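Local coordinates for protelomerase (PDB 4F43), which generates the hairpin ends of the linear chromosome of Agrobacterium tumefaciens and protects them, at residues 139-144 against 242-247; 126-131 against 265-270; 74-79 against 92-97. The protein carries 1 engineered substitution. One frame throughout, in Å; residues are numbered along the deposited sequence.

The three contacts illustrate how chemistry follows position in a DNA-binding fold. Interactions 1 and 2 both lie in the telomere resolvase catalytic region, their centres about 14 Å apart. Interaction 2, between helices 124-134 and 263-276, is a buried aliphatic meeting. Interaction 1 joins helix 140-151, which follows 124-134, to helix 230-248, which precedes 263-276; it is only partly buried and mixes sulfur, methyl and hydroxyl groups. Along the chain it nests inside the loop that interaction 2 closes. Interaction 3 stands about 36 and 38 Å from these, centre to centre, in the amino-terminal part, where a buried arginine joins backbone to DNA phosphate.

Interaction 1: 139-144 against 242-247; sequences DPLMIG and RDTVFN
Thr244 meets Leu141 and Met142 in a small, partly buried helix-to-helix contact within the telomere resolvase catalytic region, where the start of helix 140-151 approaches the carboxy-terminal end of helix 230-248. Only 114 Å² is buried between the two segments, both sides summed, and no hydrogen bond crosses. The alpha carbons that come closest, CA of Met142 and CA of Thr244, are 8.4 Å apart, and the gap is bridged by side chains alone.

Thr244 divides its two branches between the two partners. Its methyl, CG2, faces the thioether of Met142, with CE at 3.7 Å and SD of Met142 at 3.8 Å from that same CG2. Met142 reaches this place because its chain bends at chi2 (-59°), which brings sulfur and terminal methyl across the threonine at a slant. Leu141 comes in tip to tip: its CD2 lies 3.4 Å from Thr244 OG1. Beyond Thr244, Leu141 also packs on Thr237, Leu240 and Leu241, one side of helix 230-248.

The hydroxyl beside the leucine methyl is not left without a partner. Thr244 OG1 hydrogen-bonds to the carbonyl oxygen of Leu240, one turn earlier in its own helix. Arg242, two residues before Thr244, forms a salt bridge to a phosphate, so the helix that carries Thr244 also touches the bound DNA. CG2 gives Met142 an apolar face, while OG1, bonded to Leu240 O, can lie beside the Leu141 methyl without seeking a partner across the contact, which probably rests on van der Waals forces.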
loop_
_atom_site.group_PDB
_atom_site.type_symbol
_atom_site.label_atom_id
_atom_site.label_comp_id
_atom_site.label_asym_id
_atom_site.label_seq_id
_atom_site.Cartn_x
_atom_site.Cartn_y
_atom_site.Cartn_z
ATOM N N ASP A 139 16.666 15.882 4.917
ATOM C CA ASP A 139 16.743 14.602 4.226
ATOM C C ASP A 139 15.346 14.194 3.769
ATOM O O ASP A 139 14.475 13.930 4.599
ATOM C CB ASP A 139 17.342 13.538 5.150
ATOM C CG ASP A 139 17.448 12.177 4.487
ATOM O OD1 ASP A 139 17.596 12.123 3.248
ATOM O OD2 ASP A 139 17.388 11.158 5.208
ATOM N N PRO A 140 15.129 14.147 2.442
ATOM C CA PRO A 140 13.820 13.878 1.830
ATOM C C PRO A 140 13.155 12.606 2.355
ATOM O O PRO A 140 11.927 12.548 2.435
ATOM C CB PRO A 140 14.158 13.726 0.346
ATOM C CG PRO A 140 15.378 14.552 0.160
ATOM C CD PRO A 140 16.170 14.374 1.424
ATOM N N LEU A 141 13.959 11.607 2.704
ATOM C CA LEU A 141 13.445 10.373 3.284
ATOM C C LEU A 141 12.756 10.656 4.614
ATOM O O LEU A 141 11.628 10.216 4.850
ATOM C CB LEU A 141 14.580 9.368 3.488
ATOM C CG LEU A 141 14.186 7.990 4.023
ATOM C CD1 LEU A 141 13.404 7.215 2.976
ATOM C CD2 LEU A 141 15.415 7.211 4.466
ATOM N N MET A 142 13.445 11.399 5.476
ATOM C CA MET A 142 12.915 11.768 6.784
ATOM C C MET A 142 11.633 12.582 6.651
ATOM O O MET A 142 10.650 12.321 7.347
ATOM C CB MET A 142 13.954 12.560 7.581
ATOM C CG MET A 142 15.223 11.786 7.901
ATOM S SD MET A 142 14.908 10.294 8.861
ATOM C CE MET A 142 16.579 9.789 9.257
ATOM N N ILE A 143 11.653 13.567 5.757
ATOM C CA ILE A 143 10.476 14.376 5.468
ATOM C C ILE A 143 9.325 13.481 5.024
ATOM O O ILE A 143 8.171 13.708 5.389
ATOM C CB ILE A 143 10.758 15.416 4.367
ATOM C CG1 ILE A 143 11.969 16.274 4.734
ATOM C CG2 ILE A 143 9.536 16.291 4.129
ATOM C CD1 ILE A 143 12.279 17.349 3.717
ATOM N N GLY A 144 9.654 12.458 4.242
ATOM C CA GLY A 144 8.672 11.484 3.803
ATOM C C GLY A 144 8.054 10.730 4.965
ATOM O O GLY A 144 6.833 10.605 5.047
ATOM N N ARG A 242 12.612 0.997 5.435
ATOM C CA ARG A 242 12.377 -0.021 6.450
ATOM C C ARG A 242 13.360 0.080 7.610
ATOM O O ARG A 242 12.958 0.049 8.769
ATOM C CB ARG A 242 12.440 -1.419 5.831
ATOM C CG ARG A 242 12.432 -2.551 6.842
ATOM C CD ARG A 242 12.239 -3.889 6.151
ATOM N NE ARG A 242 12.450 -5.014 7.058
ATOM C CZ ARG A 242 13.577 -5.715 7.127
ATOM N NH1 ARG A 242 14.597 -5.409 6.339
ATOM N NH2 ARG A 242 13.681 -6.724 7.980
ATOM N N ASP A 243 14.646 0.205 7.297
ATOM C CA ASP A 243 15.669 0.284 8.339
ATOM C C ASP A 243 15.697 1.633 9.054
ATOM O O ASP A 243 16.060 1.712 10.230
ATOM C CB ASP A 243 17.050 -0.061 7.778
ATOM C CG ASP A 243 17.391 -1.527 7.944
ATOM O OD1 ASP A 243 17.027 -2.329 7.058
ATOM O OD2 ASP A 243 18.018 -1.880 8.965
ATOM N N THR A 244 15.320 2.692 8.346
ATOM C CA THR A 244 15.229 4.008 8.967
ATOM C C THR A 244 14.080 4.031 9.974
ATOM O O THR A 244 14.213 4.586 11.067
ATOM C CB THR A 244 15.059 5.125 7.927
ATOM O OG1 THR A 244 16.117 5.048 6.963
ATOM C CG2 THR A 244 15.096 6.485 8.606
ATOM N N VAL A 245 12.961 3.411 9.606
ATOM C CA VAL A 245 11.843 3.247 10.533
ATOM C C VAL A 245 12.250 2.331 11.690
ATOM O O VAL A 245 11.866 2.555 12.840
ATOM C CB VAL A 245 10.584 2.703 9.819
ATOM C CG1 VAL A 245 9.555 2.216 10.826
ATOM C CG2 VAL A 245 9.981 3.773 8.923
ATOM N N PHE A 246 13.041 1.310 11.369
ATOM C CA PHE A 246 13.589 0.394 12.364
ATOM C C PHE A 246 14.346 1.163 13.438
ATOM O O PHE A 246 14.130 0.961 14.632
ATOM C CB PHE A 246 14.548 -0.596 11.698
ATOM C CG PHE A 246 14.024 -2.002 11.611
ATOM C CD1 PHE A 246 14.317 -2.926 12.599
ATOM C CD2 PHE A 246 13.259 -2.408 10.531
ATOM C CE1 PHE A 246 13.846 -4.222 12.518
ATOM C CE2 PHE A 246 12.784 -3.703 10.445
ATOM C CZ PHE A 246 13.079 -4.610 11.440
ATOM N N ASN A 247 15.229 2.054 12.999
ATOM C CA ASN A 247 16.104 2.786 13.910
ATOM C C ASN A 247 15.436 3.954 14.632
ATOM O O ASN A 247 15.767 4.245 15.783
ATOM C CB ASN A 247 17.349 3.277 13.169
ATOM C CG ASN A 247 18.188 2.139 12.625
ATOM O OD1 ASN A 247 18.246 1.058 13.212
ATOM N ND2 ASN A 247 18.843 2.377 11.494
#

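Interaction 2: 126-131 against 265-270; sequences QVLKIC and RHLYAE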
loop_
_atom_site.group_PDB
_atom_site.type_symbol
_atom_site.label_atom_id
_atom_site.label_comp_id
_atom_site.label_asym_id
_atom_site.label_seq_id
_atom_site.Cartn_x
_atom_site.Cartn_y
_atom_site.Cartn_z
ATOM N N GLN A 126 5.074 10.714 21.575
ATOM C CA GLN A 126 6.492 10.824 21.266
ATOM C C GLN A 126 6.741 10.530 19.792
ATOM O O GLN A 126 7.553 11.192 19.153
ATOM C CB GLN A 126 7.306 9.868 22.137
ATOM C CG GLN A 126 7.039 10.016 23.625
ATOM C CD GLN A 126 8.031 9.248 24.474
ATOM O OE1 GLN A 126 9.217 9.176 24.151
ATOM N NE2 GLN A 126 7.551 8.664 25.564
ATOM N N VAL A 127 6.034 9.539 19.260
ATOM C CA VAL A 127 6.152 9.179 17.852
ATOM C C VAL A 127 5.658 10.315 16.959
ATOM O O VAL A 127 6.312 10.680 15.976
ATOM C CB VAL A 127 5.355 7.896 17.532
ATOM C CG1 VAL A 127 5.368 7.617 16.036
ATOM C CG2 VAL A 127 5.915 6.714 18.306
ATOM N N LEU A 128 4.499 10.867 17.310
ATOM C CA LEU A 128 3.940 12.008 16.592
ATOM C C LEU A 128 4.914 13.180 16.592
ATOM O O LEU A 128 5.105 13.848 15.570
ATOM C CB LEU A 128 2.610 12.434 17.218
ATOM C CG LEU A 128 1.455 11.438 17.096
ATOM C CD1 LEU A 128 0.270 11.882 17.938
ATOM C CD2 LEU A 128 1.051 11.277 15.640
ATOM N N LYS A 129 5.533 13.419 17.744
ATOM C CA LYS A 129 6.531 14.475 17.867
ATOM C C LYS A 129 7.738 14.191 16.977
ATOM O O LYS A 129 8.293 15.103 16.363
ATOM C CB LYS A 129 6.975 14.633 19.322
ATOM C CG LYS A 129 8.005 15.730 19.531
ATOM C CD LYS A 129 7.431 17.097 19.189
ATOM C CE LYS A 129 8.533 18.127 18.999
ATOM N NZ LYS A 129 9.490 18.150 20.141
ATOM N N ILE A 130 8.137 12.924 16.910
ATOM C CA ILE A 130 9.256 12.515 16.067
ATOM C C ILE A 130 8.960 12.793 14.599
ATOM O O ILE A 130 9.807 13.323 13.881
ATOM C CB ILE A 130 9.607 11.022 16.254
ATOM C CG1 ILE A 130 10.222 10.783 17.633
ATOM C CG2 ILE A 130 10.585 10.560 15.184
ATOM C CD1 ILE A 130 10.535 9.331 17.918
ATOM N N CYS A 131 7.756 12.444 14.156
ATOM C CA CYS A 131 7.349 12.731 12.784
ATOM C C CYS A 131 7.339 14.238 12.520
ATOM O O CYS A 131 7.855 14.711 11.500
ATOM C CB CYS A 131 5.973 12.129 12.491
ATOM S SG CYS A 131 5.920 10.323 12.579
ATOM N N ARG A 265 -0.021 4.950 9.597
ATOM C CA ARG A 265 -1.321 5.184 8.978
ATOM C C ARG A 265 -2.436 4.777 9.940
ATOM O O ARG A 265 -3.435 5.487 10.096
ATOM C CB ARG A 265 -1.423 4.403 7.665
ATOM C CG ARG A 265 -2.607 4.770 6.787
ATOM C CD ARG A 265 -2.327 4.391 5.338
ATOM N NE ARG A 265 -3.540 4.313 4.529
ATOM C CZ ARG A 265 -4.072 5.339 3.873
ATOM N NH1 ARG A 265 -3.504 6.535 3.930
ATOM N NH2 ARG A 265 -5.179 5.166 3.161
ATOM N N HIS A 266 -2.247 3.630 10.587
ATOM C CA HIS A 266 -3.161 3.160 11.621
ATOM C C HIS A 266 -3.246 4.174 12.757
ATOM O O HIS A 266 -4.338 4.579 13.168
ATOM C CB HIS A 266 -2.689 1.813 12.176
ATOM C CG HIS A 266 -2.773 0.686 11.193
ATOM N ND1 HIS A 266 -2.630 -0.633 11.565
ATOM C CD2 HIS A 266 -2.984 0.680 9.856
ATOM C CE1 HIS A 266 -2.751 -1.404 10.500
ATOM N NE2 HIS A 266 -2.966 -0.633 9.450
ATOM N N LEU A 267 -2.081 4.578 13.257
ATOM C CA LEU A 267 -2.004 5.555 14.337
ATOM C C LEU A 267 -2.624 6.885 13.917
ATOM O O LEU A 267 -3.271 7.559 14.719
ATOM C CB LEU A 267 -0.551 5.760 14.770
ATOM C CG LEU A 267 -0.330 6.683 15.970
ATOM C CD1 LEU A 267 -1.080 6.164 17.188
ATOM C CD2 LEU A 267 1.154 6.827 16.269
ATOM N N TYR A 268 -2.420 7.254 12.657
ATOM C CA TYR A 268 -3.039 8.447 12.093
ATOM C C TYR A 268 -4.559 8.350 12.187
ATOM O O TYR A 268 -5.227 9.290 12.635
ATOM C CB TYR A 268 -2.599 8.625 10.638
ATOM C CG TYR A 268 -3.415 9.621 9.850
ATOM C CD1 TYR A 268 -3.306 10.984 10.089
ATOM C CD2 TYR A 268 -4.280 9.197 8.850
ATOM C CE1 TYR A 268 -4.048 11.896 9.363
ATOM C CE2 TYR A 268 -5.019 10.100 8.118
ATOM C CZ TYR A 268 -4.904 11.445 8.379
ATOM O OH TYR A 268 -5.645 12.344 7.649
ATOM N N ALA A 269 -5.093 7.202 11.778
ATOM C CA ALA A 269 -6.528 6.946 11.862
ATOM C C ALA A 269 -7.044 7.079 13.293
ATOM O O ALA A 269 -7.979 7.843 13.562
ATOM C CB ALA A 269 -6.853 5.570 11.305
ATOM N N GLU A 270 -6.418 6.339 14.203
ATOM C CA GLU A 270 -6.826 6.316 15.604
ATOM C C GLU A 270 -6.809 7.708 16.237
ATOM O O GLU A 270 -7.775 8.120 16.883
ATOM C CB GLU A 270 -5.916 5.377 16.397
ATOM C CG GLU A 270 -6.470 4.954 17.745
ATOM C CD GLU A 270 -7.465 3.813 17.633
ATOM O OE1 GLU A 270 -7.746 3.376 16.498
ATOM O OE2 GLU A 270 -7.961 3.348 18.680
#
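Leu128 and Leu267 touch across two helical segments whose closest alpha carbons, CA of Leu128 and CA of Tyr268, remain 9.0 Å apart, a separation at which only side chains can meet. Segment 126-131 belongs to helix 124-134 and segment 265-270 to helix 263-276. No hydrogen bond passes between them.

Leu267 carries its whole side of the contact through one methyl. With CG anti to the backbone N (chi1 -176°), the side chain extends from its helix, and CD2 arrives beside both partners. CG1 of Val127 lies 4.3 Å from Leu267 CD2, while CD2 of Leu128 stands 4.5 Å from the same methyl. Seen from Leu267 CD2, these two neighbours lie nearly at right angles, about 80° apart, so the leucine methyl sits in the corner between successive residues of helix 124-134. Val127 directs its side chain toward the opposing helix; Leu128 starts out across that direction, and its branch carries its methyl closer. Both distances are somewhat longer than a close methyl contact, and the two segments bury just 94 Å² between them.

Both helices belong to the catalytic domain of the ResT/TelK family, a largely helical unit probably related to the tyrosine recombinases, and the contact joins two of its helices far apart in the chain. Around it, Val127 also packs on Phe249, and Leu128 on Leu203 and on Met150 of helix 140-151, extending the apolar cluster beyond the two segments. Other sides of helix 263-276 have different work: the ring of His266 meets that of Tyr304 and its side chain packs on a DNA phosphate, whereas Arg265 NH1 hydrogen-bonds to the carbonyl oxygen of Gly152.

Interaction 3: 74-79 against 92-97; sequences KYRNAI and IATGDA. With nucleotides of chain B.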
loop_
_atom_site.group_PDB
_atom_site.type_symbol
_atom_site.label_atom_id
_atom_site.label_comp_id
_atom_site.label_asym_id
_atom_site.label_seq_id
_atom_site.Cartn_x
_atom_site.Cartn_y
_atom_site.Cartn_z
ATOM N N LYS A 74 0.939 -12.123 -11.194
ATOM C CA LYS A 74 2.024 -11.804 -12.124
ATOM C C LYS A 74 1.796 -12.418 -13.507
ATOM O O LYS A 74 1.846 -11.717 -14.524
ATOM C CB LYS A 74 3.374 -12.267 -11.570
ATOM C CG LYS A 74 3.802 -11.577 -10.288
ATOM C CD LYS A 74 5.180 -12.052 -9.856
ATOM C CE LYS A 74 5.605 -11.417 -8.543
ATOM N NZ LYS A 74 5.732 -9.938 -8.647
ATOM N N TYR A 75 1.551 -13.725 -13.534
ATOM C CA TYR A 75 1.278 -14.440 -14.778
ATOM C C TYR A 75 0.120 -13.809 -15.539
ATOM O O TYR A 75 0.234 -13.526 -16.731
ATOM C CB TYR A 75 0.959 -15.912 -14.504
ATOM C CG TYR A 75 2.166 -16.785 -14.241
ATOM C CD1 TYR A 75 2.992 -17.195 -15.279
ATOM C CD2 TYR A 75 2.465 -17.218 -12.956
ATOM C CE1 TYR A 75 4.091 -17.999 -15.042
ATOM C CE2 TYR A 75 3.560 -18.022 -12.709
ATOM C CZ TYR A 75 4.369 -18.409 -13.756
ATOM O OH TYR A 75 5.460 -19.211 -13.512
ATOM N N ARG A 76 -0.991 -13.589 -14.841
ATOM C CA ARG A 76 -2.191 -13.030 -15.457
ATOM C C ARG A 76 -1.954 -11.641 -16.044
ATOM O O ARG A 76 -2.405 -11.344 -17.153
ATOM C CB ARG A 76 -3.346 -12.995 -14.454
ATOM C CG ARG A 76 -3.830 -14.369 -14.025
ATOM C CD ARG A 76 -4.981 -14.265 -13.042
ATOM N NE ARG A 76 -6.133 -13.594 -13.635
ATOM C CZ ARG A 76 -7.046 -14.203 -14.384
ATOM N NH1 ARG A 76 -6.941 -15.502 -14.632
ATOM N NH2 ARG A 76 -8.063 -13.515 -14.886
ATOM N N ASN A 77 -1.247 -10.795 -15.301
ATOM C CA ASN A 77 -0.892 -9.471 -15.801
ATOM C C ASN A 77 0.012 -9.551 -17.026
ATOM O O ASN A 77 -0.121 -8.761 -17.964
ATOM C CB ASN A 77 -0.234 -8.633 -14.705
ATOM C CG ASN A 77 -1.229 -8.140 -13.674
ATOM O OD1 ASN A 77 -2.402 -7.923 -13.982
ATOM N ND2 ASN A 77 -0.765 -7.956 -12.445
ATOM N N ALA A 78 0.925 -10.517 -17.014
ATOM C CA ALA A 78 1.809 -10.743 -18.153
ATOM C C ALA A 78 1.009 -11.145 -19.388
ATOM O O ALA A 78 1.287 -10.686 -20.497
ATOM C CB ALA A 78 2.845 -11.802 -17.821
ATOM N N ILE A 79 0.010 -12.000 -19.186
ATOM C CA ILE A 79 -0.861 -12.436 -20.271
ATOM C C ILE A 79 -1.671 -11.263 -20.818
ATOM O O ILE A 79 -1.795 -11.097 -22.033
ATOM C CB ILE A 79 -1.820 -13.555 -19.819
ATOM C CG1 ILE A 79 -1.034 -14.781 -19.351
ATOM C CG2 ILE A 79 -2.764 -13.938 -20.948
ATOM C CD1 ILE A 79 -1.899 -15.889 -18.788
ATOM N N ILE A 92 -8.164 -19.898 -17.942
ATOM C CA ILE A 92 -7.420 -21.096 -17.582
ATOM C C ILE A 92 -6.381 -20.780 -16.513
ATOM O O ILE A 92 -6.282 -21.477 -15.503
ATOM C CB ILE A 92 -6.713 -21.700 -18.807
ATOM C CG1 ILE A 92 -7.739 -22.098 -19.868
ATOM C CG2 ILE A 92 -5.866 -22.893 -18.398
ATOM C CD1 ILE A 92 -7.124 -22.658 -21.130
ATOM N N ALA A 93 -5.612 -19.720 -16.742
ATOM C CA ALA A 93 -4.564 -19.316 -15.812
ATOM C C ALA A 93 -5.131 -18.576 -14.607
ATOM O O ALA A 93 -4.943 -17.368 -14.462
ATOM C CB ALA A 93 -3.518 -18.465 -16.519
ATOM N N THR A 94 -5.830 -19.307 -13.747
ATOM C CA THR A 94 -6.365 -18.733 -12.521
ATOM C C THR A 94 -6.193 -19.710 -11.364
ATOM O O THR A 94 -5.951 -20.900 -11.575
ATOM C CB THR A 94 -7.853 -18.361 -12.664
ATOM O OG1 THR A 94 -8.290 -17.667 -11.489
ATOM C CG2 THR A 94 -8.701 -19.609 -12.861
ATOM N N GLY A 95 -6.316 -19.203 -10.143
ATOM C CA GLY A 95 -6.130 -20.027 -8.966
ATOM C C GLY A 95 -7.324 -20.907 -8.654
ATOM O O GLY A 95 -8.450 -20.615 -9.057
ATOM N N ASP A 96 -7.066 -21.996 -7.938
ATOM C CA ASP A 96 -8.124 -22.872 -7.456
ATOM C C ASP A 96 -9.069 -22.089 -6.551
ATOM O O ASP A 96 -8.628 -21.376 -5.651
ATOM C CB ASP A 96 -7.525 -24.066 -6.711
ATOM C CG ASP A 96 -8.523 -24.746 -5.800
ATOM O OD1 ASP A 96 -9.459 -25.395 -6.314
ATOM O OD2 ASP A 96 -8.362 -24.637 -4.567
ATOM N N ALA A 97 -10.368 -22.222 -6.801
ATOM C CA ALA A 97 -11.381 -21.436 -6.101
ATOM C C ALA A 97 -11.391 -21.670 -4.591
ATOM O O ALA A 97 -11.833 -20.812 -3.828
ATOM C CB ALA A 97 -12.757 -21.707 -6.691
ATOM P P DT B 20 -5.593 -11.193 -10.611
ATOM O OP1 DT B 20 -5.445 -11.064 -12.077
ATOM O OP2 DT B 20 -4.643 -12.029 -9.842
ATOM O "O5'" DT B 20 -5.589 -9.719 -9.990
ATOM C "C5'" DT B 20 -6.399 -8.698 -10.566
ATOM C "C4'" DT B 20 -6.104 -7.350 -9.933
ATOM O "O4'" DT B 20 -6.430 -7.399 -8.521
ATOM C "C3'" DT B 20 -4.648 -6.898 -10.019
ATOM O "O3'" DT B 20 -4.579 -5.498 -10.265
ATOM C "C2'" DT B 20 -4.091 -7.250 -8.642
ATOM C "C1'" DT B 20 -5.306 -7.024 -7.754
ATOM N N1 DT B 20 -5.277 -7.863 -6.533
ATOM C C2 DT B 20 -5.398 -7.263 -5.301
ATOM O O2 DT B 20 -5.535 -6.063 -5.152
ATOM N N3 DT B 20 -5.356 -8.132 -4.243
ATOM C C4 DT B 20 -5.208 -9.506 -4.286
ATOM O O4 DT B 20 -5.182 -10.193 -3.267
ATOM C C5 DT B 20 -5.084 -10.061 -5.611
ATOM C C7 DT B 20 -4.918 -11.536 -5.805
ATOM C C6 DT B 20 -5.123 -9.226 -6.657
ATOM P P DA B 19 -10.694 -15.606 -10.251
ATOM O OP1 DA B 19 -10.303 -15.072 -11.575
ATOM O OP2 DA B 19 -11.199 -16.992 -10.132
ATOM O "O5'" DA B 19 -9.451 -15.457 -9.255
ATOM C "C5'" DA B 19 -8.374 -14.578 -9.565
ATOM C "C4'" DA B 19 -8.628 -13.156 -9.095
ATOM O "O4'" DA B 19 -9.084 -13.137 -7.723
ATOM C "C3'" DA B 19 -7.395 -12.265 -9.033
ATOM O "O3'" DA B 19 -7.077 -11.727 -10.310
ATOM C "C2'" DA B 19 -7.827 -11.163 -8.071
ATOM C "C1'" DA B 19 -8.983 -11.792 -7.295
ATOM N N9 DA B 19 -8.803 -11.732 -5.845
ATOM C C8 DA B 19 -8.649 -12.773 -4.972
ATOM N N7 DA B 19 -8.508 -12.397 -3.722
ATOM C C5 DA B 19 -8.575 -11.014 -3.778
ATOM C C6 DA B 19 -8.494 -10.012 -2.788
ATOM N N6 DA B 19 -8.321 -10.259 -1.484
ATOM N N1 DA B 19 -8.600 -8.731 -3.192
ATOM C C2 DA B 19 -8.774 -8.469 -4.491
ATOM N N3 DA B 19 -8.865 -9.322 -5.509
ATOM C C4 DA B 19 -8.756 -10.590 -5.080
ATOM P P DA B 21 -3.155 -4.779 -10.461
ATOM O OP1 DA B 21 -3.318 -3.715 -11.477
ATOM O OP2 DA B 21 -2.133 -5.832 -10.659
ATOM O "O5'" DA B 21 -2.885 -4.090 -9.043
ATOM C "C5'" DA B 21 -3.651 -2.956 -8.639
ATOM C "C4'" DA B 21 -3.213 -2.444 -7.277
ATOM O "O4'" DA B 21 -3.305 -3.513 -6.304
ATOM C "C3'" DA B 21 -1.775 -1.941 -7.184
ATOM O "O3'" DA B 21 -1.686 -0.934 -6.185
ATOM C "C2'" DA B 21 -1.031 -3.191 -6.738
ATOM C "C1'" DA B 21 -2.034 -3.712 -5.719
ATOM N N9 DA B 21 -1.901 -5.125 -5.390
ATOM C C8 DA B 21 -1.720 -6.178 -6.244
ATOM N N7 DA B 21 -1.642 -7.340 -5.636
ATOM C C5 DA B 21 -1.785 -7.024 -4.294
ATOM C C6 DA B 21 -1.798 -7.799 -3.115
ATOM N N6 DA B 21 -1.657 -9.130 -3.071
ATOM N N1 DA B 21 -1.965 -7.138 -1.955
ATOM C C2 DA B 21 -2.110 -5.812 -1.951
ATOM N N3 DA B 21 -2.116 -4.980 -2.985
ATOM C C4 DA B 21 -1.949 -5.661 -4.130
#
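Arg76 reaches from helix 65-82 to the backbone of Ala93, the centre of an inverse gamma turn, and holds a DNA phosphate on the way. The turn lies in the loop between helices 89-92 and 97-115, and is closed by a hydrogen bond from Thr94 N to Ile92 O.

The arginine chain runs extended and then bends at chi3 (62°), which sets its guanidinium between loop and nucleic acid. Two partners lie near the plane of that group. NH1 gives a hydrogen bond to Ala93 O of 2.7 Å, with an N-H...O angle of 148°; the donor stands above the carbonyl plane, 51° out of it. NE donates to OP1 of DT20 of chain B at 3.0 Å. Bonding to phosphate on one hand and turn on the other should restrict rotation of the guanidinium, and a further hydrogen bond from Arg76 NH1 to Leu90 O adds to the hold. OP1 of DA19 of chain B lies over one face, 4.2 Å above the plane and offset toward the rim of the group, an arrangement in which the positive charge probably serves two consecutive phosphates.

About one helical turn on from Arg76, the contact is apolar: Ile79 CD1 packs on the Ala93 methyl, CB, at 3.8 Å, and Trp53 of helix 46-59 also touches Ala93. Thr94 approaches the guanidinium obliquely through CB, and its OG1 lies 3.3 Å from both OP1 and OP2 of DA19 of chain B. Asn77, which follows Arg76 in helix 65-82, extends the line of phosphate contacts by one nucleotide, its ND2 hydrogen-bonded to OP2 of DA21 of chain B at 3.1 Å.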